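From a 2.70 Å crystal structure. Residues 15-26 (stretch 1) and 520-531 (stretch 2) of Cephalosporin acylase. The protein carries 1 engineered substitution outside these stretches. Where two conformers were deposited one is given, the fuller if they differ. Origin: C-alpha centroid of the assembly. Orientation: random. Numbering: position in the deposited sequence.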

ATOM      1  N   ARG D  15      -7.659   4.867 -10.662  1.00 32.45           N
ATOM      2  CA  ARG D  15      -6.971   4.561 -11.912  0.50 31.61           C
ATOM      3  C   ARG D  15      -7.357   5.563 -13.007  1.00 30.14           C
ATOM      4  O   ARG D  15      -8.533   5.839 -13.208  1.00 40.46           O
ATOM      5  CB  ARG D  15      -7.364   3.155 -12.362  0.50 30.92           C
ATOM      6  CG  ARG D  15      -6.218   2.203 -12.572  0.50 45.83           C
ATOM      7  CD  ARG D  15      -5.839   2.111 -14.032  0.50 47.25           C
ATOM      8  NE  ARG D  15      -5.213   0.828 -14.292  0.50 49.38           N
ATOM      9  CZ  ARG D  15      -5.592  -0.092 -15.175  0.50 40.86           C
ATOM     10  NH1 ARG D  15      -4.890  -1.203 -15.234  0.50 30.73           N
ATOM     11  NH2 ARG D  15      -6.621   0.073 -15.996  0.50 36.70           N
ATOM     12  N   ARG D  16      -6.362   6.099 -13.699  1.00 31.99           N
ATOM     13  CA  ARG D  16      -6.585   6.931 -14.867  1.00 26.94           C
ATOM     14  C   ARG D  16      -5.947   6.245 -16.057  1.00 27.48           C
ATOM     15  O   ARG D  16      -4.718   6.155 -16.133  1.00 35.02           O
ATOM     16  CB  ARG D  16      -5.960   8.312 -14.680  1.00 20.20           C
ATOM     17  CG  ARG D  16      -6.852   9.281 -13.945  1.00 13.26           C
ATOM     18  CD  ARG D  16      -6.279  10.674 -13.989  1.00  8.62           C
ATOM     19  NE  ARG D  16      -6.990  11.568 -13.094  1.00 14.14           N
ATOM     20  CZ  ARG D  16      -7.987  12.362 -13.462  1.00  9.64           C
ATOM     21  NH1 ARG D  16      -8.391  12.392 -14.724  1.00 24.19           N
ATOM     22  NH2 ARG D  16      -8.585  13.134 -12.567  1.00 29.03           N
ATOM     23  N   ASN D  17      -6.776   5.733 -16.965  1.00 20.81           N
ATOM     24  CA  ASN D  17      -6.268   5.164 -18.215  1.00 22.55           C
ATOM     25  C   ASN D  17      -5.743   6.252 -19.145  1.00 22.36           C
ATOM     26  O   ASN D  17      -6.231   7.383 -19.107  1.00 24.67           O
ATOM     27  CB  ASN D  17      -7.333   4.313 -18.920  1.00 21.19           C
ATOM     28  CG  ASN D  17      -7.491   2.921 -18.293  1.00 33.67           C
ATOM     29  OD1 ASN D  17      -6.741   2.530 -17.390  1.00 50.00           O
ATOM     30  ND2 ASN D  17      -8.472   2.169 -18.780  1.00 43.84           N
ATOM     31  N   VAL D  18      -4.729   5.916 -19.947  1.00 20.35           N
ATOM     32  CA  VAL D  18      -4.202   6.820 -20.975  1.00 18.99           C
ATOM     33  C   VAL D  18      -5.321   7.120 -21.945  1.00 19.89           C
ATOM     34  O   VAL D  18      -6.077   6.221 -22.314  1.00 21.56           O
ATOM     35  CB  VAL D  18      -3.003   6.199 -21.745  1.00 20.57           C
ATOM     36  CG1 VAL D  18      -2.508   7.129 -22.861  1.00 22.99           C
ATOM     37  CG2 VAL D  18      -1.855   5.892 -20.787  1.00 14.97           C
ATOM     38  N   VAL D  19      -5.446   8.390 -22.316  1.00 21.23           N
ATOM     39  CA  VAL D  19      -6.467   8.829 -23.260  1.00 27.48           C
ATOM     40  C   VAL D  19      -5.895   8.822 -24.686  1.00 29.45           C
ATOM     41  O   VAL D  19      -4.773   9.304 -24.920  1.00 20.28           O
ATOM     42  CB  VAL D  19      -7.031  10.222 -22.860  1.00 27.28           C
ATOM     43  CG1 VAL D  19      -7.779  10.875 -24.010  1.00 12.98           C
ATOM     44  CG2 VAL D  19      -7.930  10.091 -21.611  1.00 28.38           C
ATOM     45  N   TYR D  20      -6.662   8.249 -25.620  1.00 29.06           N
ATOM     46  CA  TYR D  20      -6.254   8.168 -27.029  1.00 28.84           C
ATOM     47  C   TYR D  20      -7.101   8.997 -28.003  1.00 28.86           C
ATOM     48  O   TYR D  20      -8.327   9.082 -27.877  1.00 30.18           O
ATOM     49  CB  TYR D  20      -6.190   6.707 -27.495  1.00 32.08           C
ATOM     50  CG  TYR D  20      -4.974   5.968 -26.991  1.00 31.84           C
ATOM     51  CD1 TYR D  20      -3.830   5.865 -27.769  1.00 38.48           C
ATOM     52  CD2 TYR D  20      -4.966   5.391 -25.726  1.00 28.00           C
ATOM     53  CE1 TYR D  20      -2.713   5.201 -27.308  1.00 38.40           C
ATOM     54  CE2 TYR D  20      -3.858   4.728 -25.257  1.00 33.77           C
ATOM     55  CZ  TYR D  20      -2.738   4.635 -26.053  1.00 36.36           C
ATOM     56  OH  TYR D  20      -1.637   3.976 -25.584  1.00 42.95           O
ATOM     57  N   ALA D  21      -6.429   9.602 -28.980  1.00 37.28           N
ATOM     58  CA  ALA D  21      -7.100  10.390 -30.014  1.00 36.60           C
ATOM     59  C   ALA D  21      -6.310  10.407 -31.314  1.00 38.33           C
ATOM     60  O   ALA D  21      -5.165   9.953 -31.371  1.00 38.09           O
ATOM     61  CB  ALA D  21      -7.347  11.817 -29.540  1.00 38.83           C
ATOM     62  N   LYS D  22      -6.935  10.938 -32.355  1.00 38.07           N
ATOM     63  CA  LYS D  22      -6.291  11.053 -33.648  1.00 38.44           C
ATOM     64  C   LYS D  22      -6.377  12.475 -34.164  1.00 38.99           C
ATOM     65  O   LYS D  22      -5.372  13.046 -34.578  1.00 39.84           O
ATOM     66  CB  LYS D  22      -6.917  10.090 -34.658  1.00 39.64           C
ATOM     67  CG  LYS D  22      -6.271   8.715 -34.694  1.00 52.77           C
ATOM     68  CD  LYS D  22      -4.865   8.747 -35.296  1.00 67.57           C
ATOM     69  CE  LYS D  22      -4.876   9.021 -36.803  1.00 67.88           C
ATOM     70  NZ  LYS D  22      -5.397   7.870 -37.587  1.00 64.25           N
ATOM     71  N   ASN D  23      -7.576  13.046 -34.130  1.00 37.82           N
ATOM     72  CA  ASN D  23      -7.815  14.335 -34.771  1.00 45.34           C
ATOM     73  C   ASN D  23      -7.600  15.550 -33.873  1.00 41.10           C
ATOM     74  O   ASN D  23      -7.503  16.677 -34.361  1.00 46.16           O
ATOM     75  CB  ASN D  23      -9.205  14.369 -35.413  1.00 49.53           C
ATOM     76  CG  ASN D  23      -9.291  13.514 -36.666  1.00 53.46           C
ATOM     77  OD1 ASN D  23     -10.359  13.020 -37.025  1.00 61.12           O
ATOM     78  ND2 ASN D  23      -8.159  13.338 -37.339  1.00 52.54           N
ATOM     79  N   GLY D  24      -7.513  15.319 -32.566  1.00 34.11           N
ATOM     80  CA  GLY D  24      -7.303  16.418 -31.637  1.00 33.20           C
ATOM     81  C   GLY D  24      -7.317  16.011 -30.186  1.00 32.57           C
ATOM     82  O   GLY D  24      -8.033  15.092 -29.794  1.00 32.48           O
ATOM     83  N   MET D  25      -6.512  16.711 -29.394  1.00 27.79           N
ATOM     84  CA  MET D  25      -6.396  16.438 -27.971  1.00 21.38           C
ATOM     85  C   MET D  25      -6.012  17.693 -27.207  1.00 25.39           C
ATOM     86  O   MET D  25      -5.135  18.454 -27.629  1.00 29.89           O
ATOM     87  CB  MET D  25      -5.363  15.341 -27.719  1.00 25.51           C
ATOM     88  CG  MET D  25      -5.327  14.840 -26.278  1.00 23.26           C
ATOM     89  SD  MET D  25      -4.178  13.474 -26.054  1.00 23.30           S
ATOM     90  CE  MET D  25      -5.163  12.102 -26.620  1.00  6.99           C
ATOM     91  N   VAL D  26      -6.690  17.914 -26.087  1.00 24.00           N
ATOM     92  CA  VAL D  26      -6.378  19.031 -25.215  1.00 20.86           C
ATOM     93  C   VAL D  26      -6.190  18.481 -23.815  1.00 27.18           C
ATOM     94  O   VAL D  26      -6.991  17.659 -23.358  1.00 25.87           O
ATOM     95  CB  VAL D  26      -7.494  20.092 -25.235  1.00 18.68           C
ATOM     96  CG1 VAL D  26      -7.170  21.223 -24.296  1.00 19.97           C
ATOM     97  CG2 VAL D  26      -7.661  20.626 -26.621  1.00 22.14           C
ATOM     98  N   THR D 520       4.981   7.009 -36.369  1.00 73.58           N
ATOM     99  CA  THR D 520       4.537   6.095 -37.425  1.00 75.56           C
ATOM    100  C   THR D 520       3.035   6.155 -37.674  1.00 74.26           C
ATOM    101  O   THR D 520       2.603   6.553 -38.760  1.00 76.54           O
ATOM    102  CB  THR D 520       4.949   4.631 -37.145  1.00 78.33           C
ATOM    103  OG1 THR D 520       5.520   4.535 -35.836  1.00 84.27           O
ATOM    104  CG2 THR D 520       5.976   4.155 -38.161  1.00 77.91           C
ATOM    105  N   THR D 521       2.244   5.771 -36.673  1.00 73.00           N
ATOM    106  CA  THR D 521       0.785   5.692 -36.829  1.00 68.31           C
ATOM    107  C   THR D 521       0.055   7.047 -36.701  1.00 57.20           C
ATOM    108  O   THR D 521      -0.981   7.268 -37.332  1.00 56.07           O
ATOM    109  CB  THR D 521       0.143   4.567 -35.938  1.00 71.06           C
ATOM    110  OG1 THR D 521      -1.264   4.787 -35.808  1.00 87.42           O
ATOM    111  CG2 THR D 521       0.758   4.520 -34.562  1.00 67.59           C
ATOM    112  N   GLY D 522       0.603   7.957 -35.910  1.00 47.63           N
ATOM    113  CA  GLY D 522      -0.023   9.265 -35.733  1.00 44.37           C
ATOM    114  C   GLY D 522      -0.983   9.343 -34.555  1.00 42.94           C
ATOM    115  O   GLY D 522      -1.573  10.395 -34.302  1.00 44.62           O
ATOM    116  N   VAL D 523      -1.131   8.236 -33.828  1.00 38.12           N
ATOM    117  CA  VAL D 523      -2.035   8.175 -32.685  1.00 38.09           C
ATOM    118  C   VAL D 523      -1.516   8.985 -31.474  1.00 38.56           C
ATOM    119  O   VAL D 523      -0.332   8.911 -31.112  1.00 37.23           O
ATOM    120  CB  VAL D 523      -2.425   6.694 -32.332  1.00 44.28           C
ATOM    121  CG1 VAL D 523      -1.237   5.905 -31.781  1.00 62.09           C
ATOM    122  CG2 VAL D 523      -3.611   6.640 -31.379  1.00 50.91           C
ATOM    123  N   LEU D 524      -2.411   9.778 -30.882  1.00 34.30           N
ATOM    124  CA  LEU D 524      -2.080  10.650 -29.760  1.00 31.29           C
ATOM    125  C   LEU D 524      -2.426   9.996 -28.426  1.00 29.61           C
ATOM    126  O   LEU D 524      -3.530   9.496 -28.233  1.00 28.54           O
ATOM    127  CB  LEU D 524      -2.828  11.983 -29.875  1.00 27.81           C
ATOM    128  CG  LEU D 524      -2.696  12.814 -31.153  1.00 27.65           C
ATOM    129  CD1 LEU D 524      -3.791  13.882 -31.188  1.00 29.09           C
ATOM    130  CD2 LEU D 524      -1.321  13.450 -31.296  1.00 24.50           C
ATOM    131  N   ALA D 525      -1.472  10.018 -27.505  1.00 29.12           N
ATOM    132  CA  ALA D 525      -1.654   9.427 -26.187  1.00 28.22           C
ATOM    133  C   ALA D 525      -1.442  10.473 -25.101  1.00 24.02           C
ATOM    134  O   ALA D 525      -0.376  11.088 -25.005  1.00 23.81           O
ATOM    135  CB  ALA D 525      -0.715   8.254 -25.996  1.00 25.94           C
ATOM    136  N   GLY D 526      -2.467  10.659 -24.278  1.00 16.92           N
ATOM    137  CA  GLY D 526      -2.457  11.726 -23.302  1.00 18.85           C
ATOM    138  C   GLY D 526      -2.502  11.298 -21.858  1.00 19.57           C
ATOM    139  O   GLY D 526      -3.110  10.279 -21.498  1.00 18.65           O
ATOM    140  N   GLY D 527      -1.829  12.099 -21.040  1.00 19.19           N
ATOM    141  CA  GLY D 527      -1.830  11.962 -19.596  1.00 12.57           C
ATOM    142  C   GLY D 527      -2.141  13.306 -18.955  1.00 17.52           C
ATOM    143  O   GLY D 527      -1.706  14.359 -19.449  1.00 19.23           O
ATOM    144  N   THR D 528      -2.902  13.279 -17.862  1.00 14.96           N
ATOM    145  CA  THR D 528      -3.254  14.497 -17.137  1.00 18.47           C
ATOM    146  C   THR D 528      -2.876  14.367 -15.656  1.00 11.45           C
ATOM    147  O   THR D 528      -2.814  13.263 -15.121  1.00 20.00           O
ATOM    148  CB  THR D 528      -4.765  14.830 -17.320  1.00 14.98           C
ATOM    149  OG1 THR D 528      -5.029  16.182 -16.932  1.00 20.43           O
ATOM    150  CG2 THR D 528      -5.670  13.849 -16.548  1.00 12.61           C
ATOM    151  N   GLU D 529      -2.609  15.499 -15.010  1.00 14.46           N
ATOM    152  CA  GLU D 529      -2.246  15.531 -13.591  1.00 21.37           C
ATOM    153  C   GLU D 529      -3.313  14.925 -12.682  1.00 17.28           C
ATOM    154  O   GLU D 529      -4.407  15.453 -12.594  1.00 30.46           O
ATOM    155  CB  GLU D 529      -1.987  16.976 -13.157  1.00 20.80           C
ATOM    156  CG  GLU D 529      -1.653  17.115 -11.690  1.00 21.16           C
ATOM    157  CD  GLU D 529      -0.458  16.289 -11.314  1.00 34.16           C
ATOM    158  OE1 GLU D 529      -0.637  15.347 -10.511  1.00 20.15           O
ATOM    159  OE2 GLU D 529       0.641  16.562 -11.851  1.00 19.67           O
ATOM    160  N   PRO D 530      -2.997  13.812 -12.007  1.00 16.91           N
ATOM    161  CA  PRO D 530      -3.983  13.251 -11.092  1.00 20.37           C
ATOM    162  C   PRO D 530      -4.137  14.044  -9.783  1.00 19.77           C
ATOM    163  O   PRO D 530      -5.204  14.003  -9.175  1.00 23.52           O
ATOM    164  CB  PRO D 530      -3.456  11.841 -10.833  1.00 19.23           C
ATOM    165  CG  PRO D 530      -1.999  11.925 -11.069  1.00 22.99           C
ATOM    166  CD  PRO D 530      -1.771  12.995 -12.077  1.00 23.59           C
ATOM    167  N   ARG D 531      -3.110  14.784  -9.370  1.00 19.81           N
ATOM    168  CA  ARG D 531      -3.170  15.535  -8.108  1.00 25.66           C
ATOM    169  C   ARG D 531      -4.152  16.724  -8.063  1.00 33.19           C
ATOM    170  O   ARG D 531      -4.239  17.417  -7.048  1.00 41.03           O
ATOM    171  CB  ARG D 531      -1.776  16.006  -7.707  1.00 17.32           C
ATOM    172  CG  ARG D 531      -0.839  14.880  -7.375  1.00 17.25           C
ATOM    173  CD  ARG D 531       0.596  15.337  -7.457  1.00 17.95           C
ATOM    174  NE  ARG D 531       1.539  14.219  -7.437  1.00 20.78           N
ATOM    175  CZ  ARG D 531       1.816  13.439  -8.479  1.00 15.31           C
ATOM    176  NH1 ARG D 531       1.213  13.626  -9.640  1.00 24.14           N
ATOM    177  NH2 ARG D 531       2.693  12.458  -8.352  1.00 23.01           N
TER

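Strand 524-528 runs antiparallel to strand 19-21, and the two stretches, some 500 residues apart in sequence, together bury 656 Å². Ahead of the strand, Gly522 adopts a phi of 92°, at which a side chain would press against the preceding carbonyl; the aliphatic part of Lys22 passes close by, its CD 3.8 Å from Gly522 O. Val523 then sets CG2 against the edge of the Tyr20 ring, 3.7 Å from CD1.

Leu524 opens the ladder. Leu524 N donates to Ala21 O (2.8 Å) and Leu524 O accepts from Ala21 N (3.0 Å), closing a hydrogen-bonded pair. Leu524 O also receives a CA-H...O contact from Tyr20 CA (3.3 Å). On the face shared with Ala21, Leu524 CB lies 4.0 Å from Met25 CE, an apolar contact.

Ala525 pairs with Tyr20 without hydrogen bonds, and its small CB turns to the opposite face, meeting Val18 CG1 at 3.8 Å and Tyr20 CE1 at 3.9 Å. Gly526 restores the bonding: its N reaches Val19 O at 2.8 Å, and Val19 N donates to Gly526 O at 3.1 Å. Met25 SD sits 3.7 Å from Gly526 CA, filling the space where a CB would clash.

Beyond the ladder, contact passes to Arg16, whose NH1 lies 3.6 Å from Thr528 CG2 and whose NE approaches Pro530 CA at 4.0 Å.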